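Local coordinates for GDSL-like Lipase/Acylhydrolase family protein (Neisseria meningitidis, PDB 4K7J) that probably hydrolyses O-acetyl esters on peptidoglycan, acting as an esterase of the SGNH hydrolase family that works through a catalytic triad, at residues Phe54-Ile59 and Leu242-Tyr247; Thr238-Val243 and Asp275-Ala280; Asp71-Arg76 and Met363-Leu368. One frame throughout, in Å; residues are numbered along the deposited sequence. Where two conformers were deposited one is given.

Contact 1: Phe54-Ile59 and Leu242-Tyr247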
loop_
_atom_site.group_PDB
_atom_site.type_symbol
_atom_site.label_atom_id
_atom_site.label_comp_id
_atom_site.label_asym_id
_atom_site.label_seq_id
_atom_site.Cartn_x
_atom_site.Cartn_y
_atom_site.Cartn_z
ATOM N N PHE A 54 6.000 -10.267 -9.453
ATOM C CA PHE A 54 5.886 -8.841 -9.710
ATOM C C PHE A 54 5.135 -8.212 -8.542
ATOM O O PHE A 54 3.968 -8.527 -8.303
ATOM C CB PHE A 54 5.172 -8.567 -11.033
ATOM C CG PHE A 54 5.171 -7.120 -11.430
ATOM C CD1 PHE A 54 4.193 -6.254 -10.954
ATOM C CD2 PHE A 54 6.150 -6.621 -12.283
ATOM C CE1 PHE A 54 4.194 -4.912 -11.321
ATOM C CE2 PHE A 54 6.160 -5.283 -12.656
ATOM C CZ PHE A 54 5.179 -4.425 -12.170
ATOM N N ARG A 55 5.812 -7.310 -7.834
ATOM C CA ARG A 55 5.314 -6.802 -6.558
ATOM C C ARG A 55 4.789 -5.378 -6.680
ATOM O O ARG A 55 5.552 -4.443 -6.940
ATOM C CB ARG A 55 6.415 -6.864 -5.491
ATOM C CG ARG A 55 6.878 -8.276 -5.150
ATOM C CD ARG A 55 8.101 -8.268 -4.235
ATOM N NE ARG A 55 8.663 -9.610 -4.110
ATOM C CZ ARG A 55 9.637 -10.084 -4.880
ATOM N NH1 ARG A 55 10.173 -9.322 -5.821
ATOM N NH2 ARG A 55 10.083 -11.317 -4.699
ATOM N N ILE A 56 3.480 -5.237 -6.496
ATOM C CA ILE A 56 2.815 -3.939 -6.503
ATOM C C ILE A 56 2.582 -3.516 -5.056
ATOM O O ILE A 56 2.006 -4.276 -4.273
ATOM C CB ILE A 56 1.445 -4.031 -7.232
ATOM C CG1 ILE A 56 1.642 -4.331 -8.716
ATOM C CG2 ILE A 56 0.637 -2.737 -7.073
ATOM C CD1 ILE A 56 0.319 -4.616 -9.455
ATOM N N LEU A 57 3.035 -2.315 -4.697
ATOM C CA LEU A 57 2.919 -1.820 -3.322
ATOM C C LEU A 57 2.148 -0.497 -3.256
ATOM O O LEU A 57 2.625 0.532 -3.732
ATOM C CB LEU A 57 4.315 -1.622 -2.716
ATOM C CG LEU A 57 4.413 -0.977 -1.333
ATOM C CD1 LEU A 57 3.655 -1.826 -0.314
ATOM C CD2 LEU A 57 5.896 -0.804 -0.917
ATOM N N GLN A 58 0.967 -0.513 -2.646
ATOM C CA GLN A 58 0.193 0.712 -2.531
ATOM C C GLN A 58 0.283 1.315 -1.131
ATOM O O GLN A 58 -0.104 0.690 -0.132
ATOM C CB GLN A 58 -1.276 0.484 -2.915
ATOM C CG GLN A 58 -2.095 1.775 -2.819
ATOM C CD GLN A 58 -3.373 1.724 -3.623
ATOM O OE1 GLN A 58 -3.402 1.181 -4.732
ATOM N NE2 GLN A 58 -4.446 2.290 -3.070
ATOM N N ILE A 59 0.790 2.538 -1.073
ATOM C CA ILE A 59 0.982 3.238 0.184
ATOM C C ILE A 59 0.078 4.450 0.159
ATOM O O ILE A 59 0.131 5.236 -0.786
ATOM C CB ILE A 59 2.448 3.682 0.355
ATOM C CG1 ILE A 59 3.393 2.533 -0.016
ATOM C CG2 ILE A 59 2.708 4.205 1.798
ATOM C CD1 ILE A 59 4.862 2.941 -0.131
ATOM N N LEU A 242 6.319 -1.939 -8.605
ATOM C CA LEU A 242 5.475 -0.778 -8.894
ATOM C C LEU A 242 5.004 -0.196 -7.564
ATOM O O LEU A 242 4.411 -0.902 -6.757
ATOM C CB LEU A 242 4.267 -1.177 -9.762
ATOM C CG LEU A 242 3.178 -0.112 -9.975
ATOM C CD1 LEU A 242 3.703 1.125 -10.728
ATOM C CD2 LEU A 242 1.960 -0.690 -10.691
ATOM N N VAL A 243 5.292 1.079 -7.331
ATOM C CA VAL A 243 4.876 1.746 -6.103
ATOM C C VAL A 243 3.706 2.663 -6.417
ATOM O O VAL A 243 3.822 3.568 -7.249
ATOM C CB VAL A 243 6.014 2.592 -5.508
ATOM C CG1 VAL A 243 5.524 3.385 -4.274
ATOM C CG2 VAL A 243 7.201 1.714 -5.157
ATOM N N ILE A 244 2.574 2.423 -5.767
ATOM C CA ILE A 244 1.413 3.280 -5.938
ATOM C C ILE A 244 1.278 4.178 -4.726
ATOM O O ILE A 244 1.175 3.698 -3.581
ATOM C CB ILE A 244 0.110 2.466 -6.103
ATOM C CG1 ILE A 244 0.246 1.478 -7.261
ATOM C CG2 ILE A 244 -1.086 3.400 -6.299
ATOM C CD1 ILE A 244 -1.024 0.663 -7.563
ATOM N N LEU A 245 1.292 5.480 -4.969
ATOM C CA LEU A 245 1.070 6.458 -3.907
ATOM C C LEU A 245 -0.355 6.977 -4.020
ATOM O O LEU A 245 -0.747 7.553 -5.043
ATOM C CB LEU A 245 2.059 7.618 -4.034
ATOM C CG LEU A 245 3.539 7.258 -3.968
ATOM C CD1 LEU A 245 4.388 8.462 -4.365
ATOM C CD2 LEU A 245 3.937 6.750 -2.579
ATOM N N SER A 246 -1.148 6.754 -2.981
ATOM C CA SER A 246 -2.547 7.174 -3.012
ATOM C C SER A 246 -2.873 8.063 -1.811
ATOM O O SER A 246 -3.314 7.583 -0.773
ATOM C CB SER A 246 -3.476 5.944 -3.072
ATOM O OG SER A 246 -4.847 6.322 -3.067
ATOM N N TYR A 247 -2.632 9.365 -1.958
ATOM C CA TYR A 247 -2.926 10.331 -0.917
ATOM C C TYR A 247 -3.684 11.487 -1.555
ATOM O O TYR A 247 -4.048 11.417 -2.717
ATOM C CB TYR A 247 -1.640 10.851 -0.271
ATOM C CG TYR A 247 -0.816 9.820 0.503
ATOM C CD1 TYR A 247 -1.060 9.572 1.848
ATOM C CD2 TYR A 247 0.234 9.146 -0.106
ATOM C CE1 TYR A 247 -0.299 8.661 2.560
ATOM C CE2 TYR A 247 1.011 8.232 0.595
ATOM C CZ TYR A 247 0.742 7.995 1.929
ATOM O OH TYR A 247 1.508 7.088 2.630
#

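Contact 2: Thr238-Val243 and Asp275-Ala280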
loop_
_atom_site.group_PDB
_atom_site.type_symbol
_atom_site.label_atom_id
_atom_site.label_comp_id
_atom_site.label_asym_id
_atom_site.label_seq_id
_atom_site.Cartn_x
_atom_site.Cartn_y
_atom_site.Cartn_z
ATOM N N THR A 238 11.457 -4.060 0.160
ATOM C CA THR A 238 10.110 -4.592 -0.096
ATOM C C THR A 238 10.108 -5.396 -1.384
ATOM O O THR A 238 9.259 -6.273 -1.586
ATOM C CB THR A 238 9.044 -3.485 -0.273
ATOM O OG1 THR A 238 9.440 -2.594 -1.322
ATOM C CG2 THR A 238 8.835 -2.700 1.008
ATOM N N GLY A 239 11.048 -5.077 -2.267
ATOM C CA GLY A 239 11.092 -5.707 -3.571
ATOM C C GLY A 239 10.035 -5.180 -4.531
ATOM O O GLY A 239 9.811 -5.782 -5.576
ATOM N N ALA A 240 9.389 -4.063 -4.179
ATOM C CA ALA A 240 8.310 -3.500 -4.999
ATOM C C ALA A 240 8.763 -3.193 -6.423
ATOM O O ALA A 240 9.789 -2.550 -6.637
ATOM C CB ALA A 240 7.742 -2.244 -4.357
ATOM N N ASP A 241 7.975 -3.637 -7.394
ATOM C CA ASP A 241 8.269 -3.356 -8.793
ATOM C C ASP A 241 7.402 -2.224 -9.322
ATOM O O ASP A 241 7.705 -1.631 -10.358
ATOM C CB ASP A 241 8.069 -4.625 -9.627
ATOM C CG ASP A 241 9.014 -5.731 -9.204
ATOM O OD1 ASP A 241 10.237 -5.474 -9.123
ATOM O OD2 ASP A 241 8.531 -6.831 -8.906
ATOM N N LEU A 242 6.319 -1.939 -8.605
ATOM C CA LEU A 242 5.475 -0.778 -8.894
ATOM C C LEU A 242 5.004 -0.196 -7.564
ATOM O O LEU A 242 4.411 -0.902 -6.757
ATOM C CB LEU A 242 4.267 -1.177 -9.762
ATOM C CG LEU A 242 3.178 -0.112 -9.975
ATOM C CD1 LEU A 242 3.703 1.125 -10.728
ATOM C CD2 LEU A 242 1.960 -0.690 -10.691
ATOM N N VAL A 243 5.292 1.079 -7.331
ATOM C CA VAL A 243 4.876 1.746 -6.103
ATOM C C VAL A 243 3.706 2.663 -6.417
ATOM O O VAL A 243 3.822 3.568 -7.249
ATOM C CB VAL A 243 6.014 2.592 -5.508
ATOM C CG1 VAL A 243 5.524 3.385 -4.274
ATOM C CG2 VAL A 243 7.201 1.714 -5.157
ATOM N N ASP A 275 15.637 6.520 -6.143
ATOM C CA ASP A 275 16.967 6.162 -5.637
ATOM C C ASP A 275 16.926 4.811 -4.934
ATOM O O ASP A 275 17.826 3.990 -5.105
ATOM C CB ASP A 275 17.502 7.212 -4.649
ATOM C CG ASP A 275 17.747 8.574 -5.289
ATOM O OD1 ASP A 275 17.672 8.696 -6.535
ATOM O OD2 ASP A 275 18.027 9.529 -4.529
ATOM N N SER A 276 15.876 4.580 -4.146
ATOM C CA SER A 276 15.798 3.377 -3.319
ATOM C C SER A 276 15.394 2.144 -4.112
ATOM O O SER A 276 15.798 1.030 -3.779
ATOM C CB SER A 276 14.842 3.577 -2.134
ATOM O OG SER A 276 15.268 4.667 -1.336
ATOM N N LEU A 277 14.595 2.340 -5.155
ATOM C CA LEU A 277 14.161 1.238 -6.015
ATOM C C LEU A 277 14.288 1.659 -7.484
ATOM O O LEU A 277 13.302 2.068 -8.109
ATOM C CB LEU A 277 12.713 0.843 -5.703
ATOM C CG LEU A 277 12.353 0.156 -4.382
ATOM C CD1 LEU A 277 10.838 0.153 -4.213
ATOM C CD2 LEU A 277 12.893 -1.267 -4.365
ATOM N N PRO A 278 15.508 1.569 -8.041
ATOM C CA PRO A 278 15.783 2.092 -9.387
ATOM C C PRO A 278 15.002 1.385 -10.493
ATOM O O PRO A 278 14.776 1.977 -11.545
ATOM C CB PRO A 278 17.289 1.849 -9.570
ATOM C CG PRO A 278 17.816 1.534 -8.205
ATOM C CD PRO A 278 16.685 0.915 -7.452
ATOM N N ALA A 279 14.586 0.146 -10.266
ATOM C CA ALA A 279 13.877 -0.597 -11.300
ATOM C C ALA A 279 12.348 -0.507 -11.178
ATOM O O ALA A 279 11.626 -1.073 -12.001
ATOM C CB ALA A 279 14.331 -2.062 -11.306
ATOM N N ALA A 280 11.850 0.203 -10.163
ATOM C CA ALA A 280 10.407 0.234 -9.922
ATOM C C ALA A 280 9.671 1.295 -10.744
ATOM O O ALA A 280 10.211 2.359 -11.027
ATOM C CB ALA A 280 10.109 0.427 -8.431
HETATM O O HOH W 1 11.177 -3.896 -11.845
#

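Contact 3: Asp71-Arg76 and Met363-Leu368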
loop_
_atom_site.group_PDB
_atom_site.type_symbol
_atom_site.label_atom_id
_atom_site.label_comp_id
_atom_site.label_asym_id
_atom_site.label_seq_id
_atom_site.Cartn_x
_atom_site.Cartn_y
_atom_site.Cartn_z
ATOM N N ASP A 71 -7.766 -4.719 -2.600
ATOM C CA ASP A 71 -8.103 -6.129 -2.747
ATOM C C ASP A 71 -8.792 -6.390 -4.078
ATOM O O ASP A 71 -8.674 -7.478 -4.644
ATOM C CB ASP A 71 -8.977 -6.632 -1.601
ATOM C CG ASP A 71 -9.215 -8.129 -1.676
ATOM O OD1 ASP A 71 -8.219 -8.894 -1.717
ATOM O OD2 ASP A 71 -10.391 -8.536 -1.724
ATOM N N SER A 72 -9.501 -5.388 -4.588
ATOM C CA SER A 72 -10.161 -5.537 -5.882
ATOM C C SER A 72 -9.090 -5.549 -6.967
ATOM O O SER A 72 -9.113 -6.382 -7.873
ATOM C CB SER A 72 -11.181 -4.422 -6.109
ATOM O OG SER A 72 -11.544 -4.346 -7.478
ATOM N N LEU A 73 -8.131 -4.637 -6.839
ATOM C CA LEU A 73 -6.970 -4.598 -7.716
ATOM C C LEU A 73 -6.208 -5.928 -7.635
ATOM O O LEU A 73 -5.802 -6.503 -8.660
ATOM C CB LEU A 73 -6.061 -3.436 -7.308
ATOM C CG LEU A 73 -4.882 -3.093 -8.214
ATOM C CD1 LEU A 73 -5.410 -2.588 -9.541
ATOM C CD2 LEU A 73 -3.999 -2.039 -7.547
ATOM N N ARG A 74 -6.024 -6.410 -6.412
ATOM C CA ARG A 74 -5.358 -7.687 -6.184
ATOM C C ARG A 74 -6.055 -8.825 -6.921
ATOM O O ARG A 74 -5.420 -9.559 -7.669
ATOM C CB ARG A 74 -5.273 -7.974 -4.686
ATOM C CG ARG A 74 -4.498 -9.228 -4.309
ATOM C CD ARG A 74 -4.025 -9.150 -2.861
ATOM N NE ARG A 74 -5.072 -8.702 -1.963
ATOM C CZ ARG A 74 -4.993 -7.638 -1.171
ATOM N NH1 ARG A 74 -3.905 -6.880 -1.124
ATOM N NH2 ARG A 74 -6.021 -7.340 -0.415
ATOM N N LYS A 75 -7.358 -8.969 -6.731
ATOM C CA LYS A 75 -8.059 -10.117 -7.317
ATOM C C LYS A 75 -8.063 -10.059 -8.840
ATOM O O LYS A 75 -7.906 -11.076 -9.516
ATOM C CB LYS A 75 -9.484 -10.217 -6.786
ATOM C CG LYS A 75 -9.570 -10.457 -5.278
ATOM C CD LYS A 75 -9.018 -11.824 -4.889
ATOM C CE LYS A 75 -9.000 -11.997 -3.370
ATOM N NZ LYS A 75 -10.335 -11.643 -2.800
ATOM N N ARG A 76 -8.244 -8.864 -9.381
ATOM C CA ARG A 76 -8.303 -8.698 -10.821
ATOM C C ARG A 76 -6.960 -9.006 -11.479
ATOM O O ARG A 76 -6.878 -9.832 -12.393
ATOM C CB ARG A 76 -8.741 -7.281 -11.166
ATOM C CG ARG A 76 -8.518 -6.920 -12.612
ATOM C CD ARG A 76 -9.632 -7.427 -13.507
ATOM N NE ARG A 76 -9.608 -6.735 -14.788
ATOM C CZ ARG A 76 -10.249 -5.597 -15.032
ATOM N NH1 ARG A 76 -10.974 -5.004 -14.083
ATOM N NH2 ARG A 76 -10.164 -5.051 -16.233
ATOM N N MET A 363 -11.505 -0.079 -12.554
ATOM C CA MET A 363 -11.141 0.889 -13.585
ATOM C C MET A 363 -9.625 1.081 -13.663
ATOM O O MET A 363 -9.063 1.153 -14.764
ATOM C CB MET A 363 -11.852 2.223 -13.365
ATOM C CG MET A 363 -13.357 2.139 -13.560
ATOM S SD MET A 363 -14.148 3.758 -13.627
ATOM C CE MET A 363 -14.549 4.085 -11.934
ATOM N N LEU A 364 -8.967 1.148 -12.503
ATOM C CA LEU A 364 -7.511 1.245 -12.472
ATOM C C LEU A 364 -6.878 0.008 -13.080
ATOM O O LEU A 364 -5.909 0.099 -13.839
ATOM C CB LEU A 364 -6.997 1.438 -11.041
ATOM C CG LEU A 364 -5.477 1.425 -10.872
ATOM C CD1 LEU A 364 -4.819 2.449 -11.811
ATOM C CD2 LEU A 364 -5.102 1.682 -9.405
ATOM N N ALA A 365 -7.422 -1.157 -12.736
ATOM C CA ALA A 365 -6.901 -2.415 -13.261
ATOM C C ALA A 365 -7.051 -2.432 -14.782
ATOM O O ALA A 365 -6.114 -2.820 -15.511
ATOM C CB ALA A 365 -7.628 -3.582 -12.635
ATOM N N ASP A 366 -8.221 -1.990 -15.245
ATOM C CA ASP A 366 -8.485 -1.774 -16.674
ATOM C C ASP A 366 -7.391 -0.931 -17.311
ATOM O O ASP A 366 -6.804 -1.327 -18.316
ATOM C CB ASP A 366 -9.808 -1.036 -16.886
ATOM C CG ASP A 366 -11.022 -1.916 -16.670
ATOM O OD1 ASP A 366 -10.876 -3.147 -16.729
ATOM O OD2 ASP A 366 -12.123 -1.363 -16.453
ATOM N N SER A 367 -7.141 0.238 -16.722
ATOM C CA SER A 367 -6.136 1.168 -17.228
ATOM C C SER A 367 -4.731 0.546 -17.324
ATOM O O SER A 367 -3.995 0.793 -18.283
ATOM C CB SER A 367 -6.101 2.441 -16.368
ATOM O OG SER A 367 -7.385 3.066 -16.293
ATOM N N LEU A 368 -4.367 -0.275 -16.342
ATOM C CA LEU A 368 -3.024 -0.850 -16.303
ATOM C C LEU A 368 -2.875 -1.972 -17.322
ATOM O O LEU A 368 -1.839 -2.095 -17.979
ATOM C CB LEU A 368 -2.680 -1.354 -14.899
ATOM C CG LEU A 368 -2.555 -0.279 -13.820
ATOM C CD1 LEU A 368 -2.480 -0.902 -12.435
ATOM C CD2 LEU A 368 -1.347 0.593 -14.086
#

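Contact 1: Phe54-Ile59 and Leu242-Tyr247
I56, L57, Q58 and I59 pair in parallel with L242, V243, I244 and L245, joining two neighbouring strands in the mixed central sheet of the SGNH hydrolase α/β fold. Five backbone hydrogen bonds hold the pair. L57 N donates to L242 O (2.9 Å) and I59 N to I244 O (2.8 Å), while the carbonyl oxygens of R55, L57 and I59 accept from the N-H groups of L242, I244 and S246. The acceptors L242 O and I244 O each also receive a CA-H...O contact, from I56 and Q58 (3.3 Å from Q58 CA to I244 O); L57 O and I59 O receive the same from V243 and L245. The backbone of I56 bonds to T210 and S212 on the other flanking strand, and R55 sends its NE into a salt bridge with E203.

On the face shared by I56, Q58, L242 and I244, which helix 68-81 covers, I56 CG2 touches I244 CD1 at 3.8 Å. Q58 CG is anti to its backbone N (chi1 -179°), and the chain is extended beyond it; its OE1 lies 3.6 Å from I244 CG2 and 3.7 Å from I244 CD1. This buried OE1 has no polar partner in the model, whereas NE2 of the same amide is bonded to T64 OG1.

On the other face I59 CD1 packs on V243 CG1. Y247 OH is hydrogen-bonded to W224 NE1, and the same hydroxyl oxygen lies only 3.2 Å from the CG2 methyl of I59.

Contact 2: Thr238-Val243 and Asp275-Ala280
L277 and A280 close over A240 and D241 on the approach to strand 242-246, where the chain returns from helix 259-276, at one end of a beta-alpha-beta crossover whose second strand is 281-286. The apolar part of the contact is carried by one methyl. L277 CD1 reaches 3.9 Å from A240 CB and 4.1 Å from V243 CG2, so a single branch spans the loop residue A240 and V243 of the strand. The side chain of L277 meets that of V243 at about a right angle. L235 of helix 231-236 also touches L277.

Contacts of carbon with carbonyl oxygen add to this. L277 CD1 lies near A240 O, and the CB of A280 sits 3.5 Å from the same oxygen. A280 also brings its CA to D241 O at 3.3 Å, a CA-H...O contact beside the true strand pairing, in which D241 and V243 bond to G281.

Conventional hydrogen bonds shape each segment separately. T238 OG1 accepts from A240 N at 3.2 Å, forming an ST turn, and is also bonded to L235 O; G239, inside the turn, is where the chain leaves helical conformation after helix 231-236, with a positive phi that favours glycine. In the opposite segment L277 to A280 form a type I beta turn, closed by A280 N donating to L277 O. The carboxylate of D241 has its own partners: OD2 takes a salt bridge from K42 and a bond from the N of R55. Its other oxygen is linked to the turn by a water, which donates to A279 O at 2.9 Å and, over a longer 3.3 Å, to D241 OD1.

Contact 3: Asp71-Arg76 and Met363-Leu368
The R76 guanidinium carries A365 CB over one face, 3.9 Å above the plane and offset toward the rim, while D366 OD1 approaches its edge at NH2. The pair is a salt bridge, but the implausibly short separation in this one of two deposited R76 conformers makes its detailed geometry doubtful, including the 65° turn between the carboxylate and guanidinium planes. R76 NH1 has a further weak bond to E362 O.

Beside the salt bridge the packing is apolar. L73 points CD1 at the neighbouring helix, 3.9 Å from A365 CB and 4.2 Å from L364 CG, with L368 CD1 a little farther off. The small A365 is thus met by both L73 and R76, one helical turn apart.

Facing elsewhere, R74 grips D71 side-on, NE and NH2 both going to OD1, and K75 NZ donates to OD2 of the same carboxylate in a salt bridge; R74 also pairs with D67.

The axes of segments 71-76 and 363-368 pass 9.5 Å apart, with a crossing angle of -43°. Such side-by-side packing of helices 68-81 and 354-373 on one side of the central sheet is characteristic of the α/β/α sandwich of SGNH hydrolases.

Contact 1 lies in the sheet, contact 3 in the helices packed on its I244 face, and contact 2 at the end of strand 242-246 where the chain returns from helix 259-276. Contacts 1 and 2 share that strand, with L242 and V243 in both, and have centres about 9 Å apart; R55 O and D241 N, 2.6 Å apart, probably form a hydrogen bond between them. The centre of contact 3 is about 12 Å from that of contact 1, and I244 CD1 meets L73 CD2. Contacts 2 and 3, about 20 Å apart between centres, do not touch. Along the chain contacts 1 and 3 alternate and contact 2 nests inside contact 3, so early and C-terminal segments together build the α/β domain.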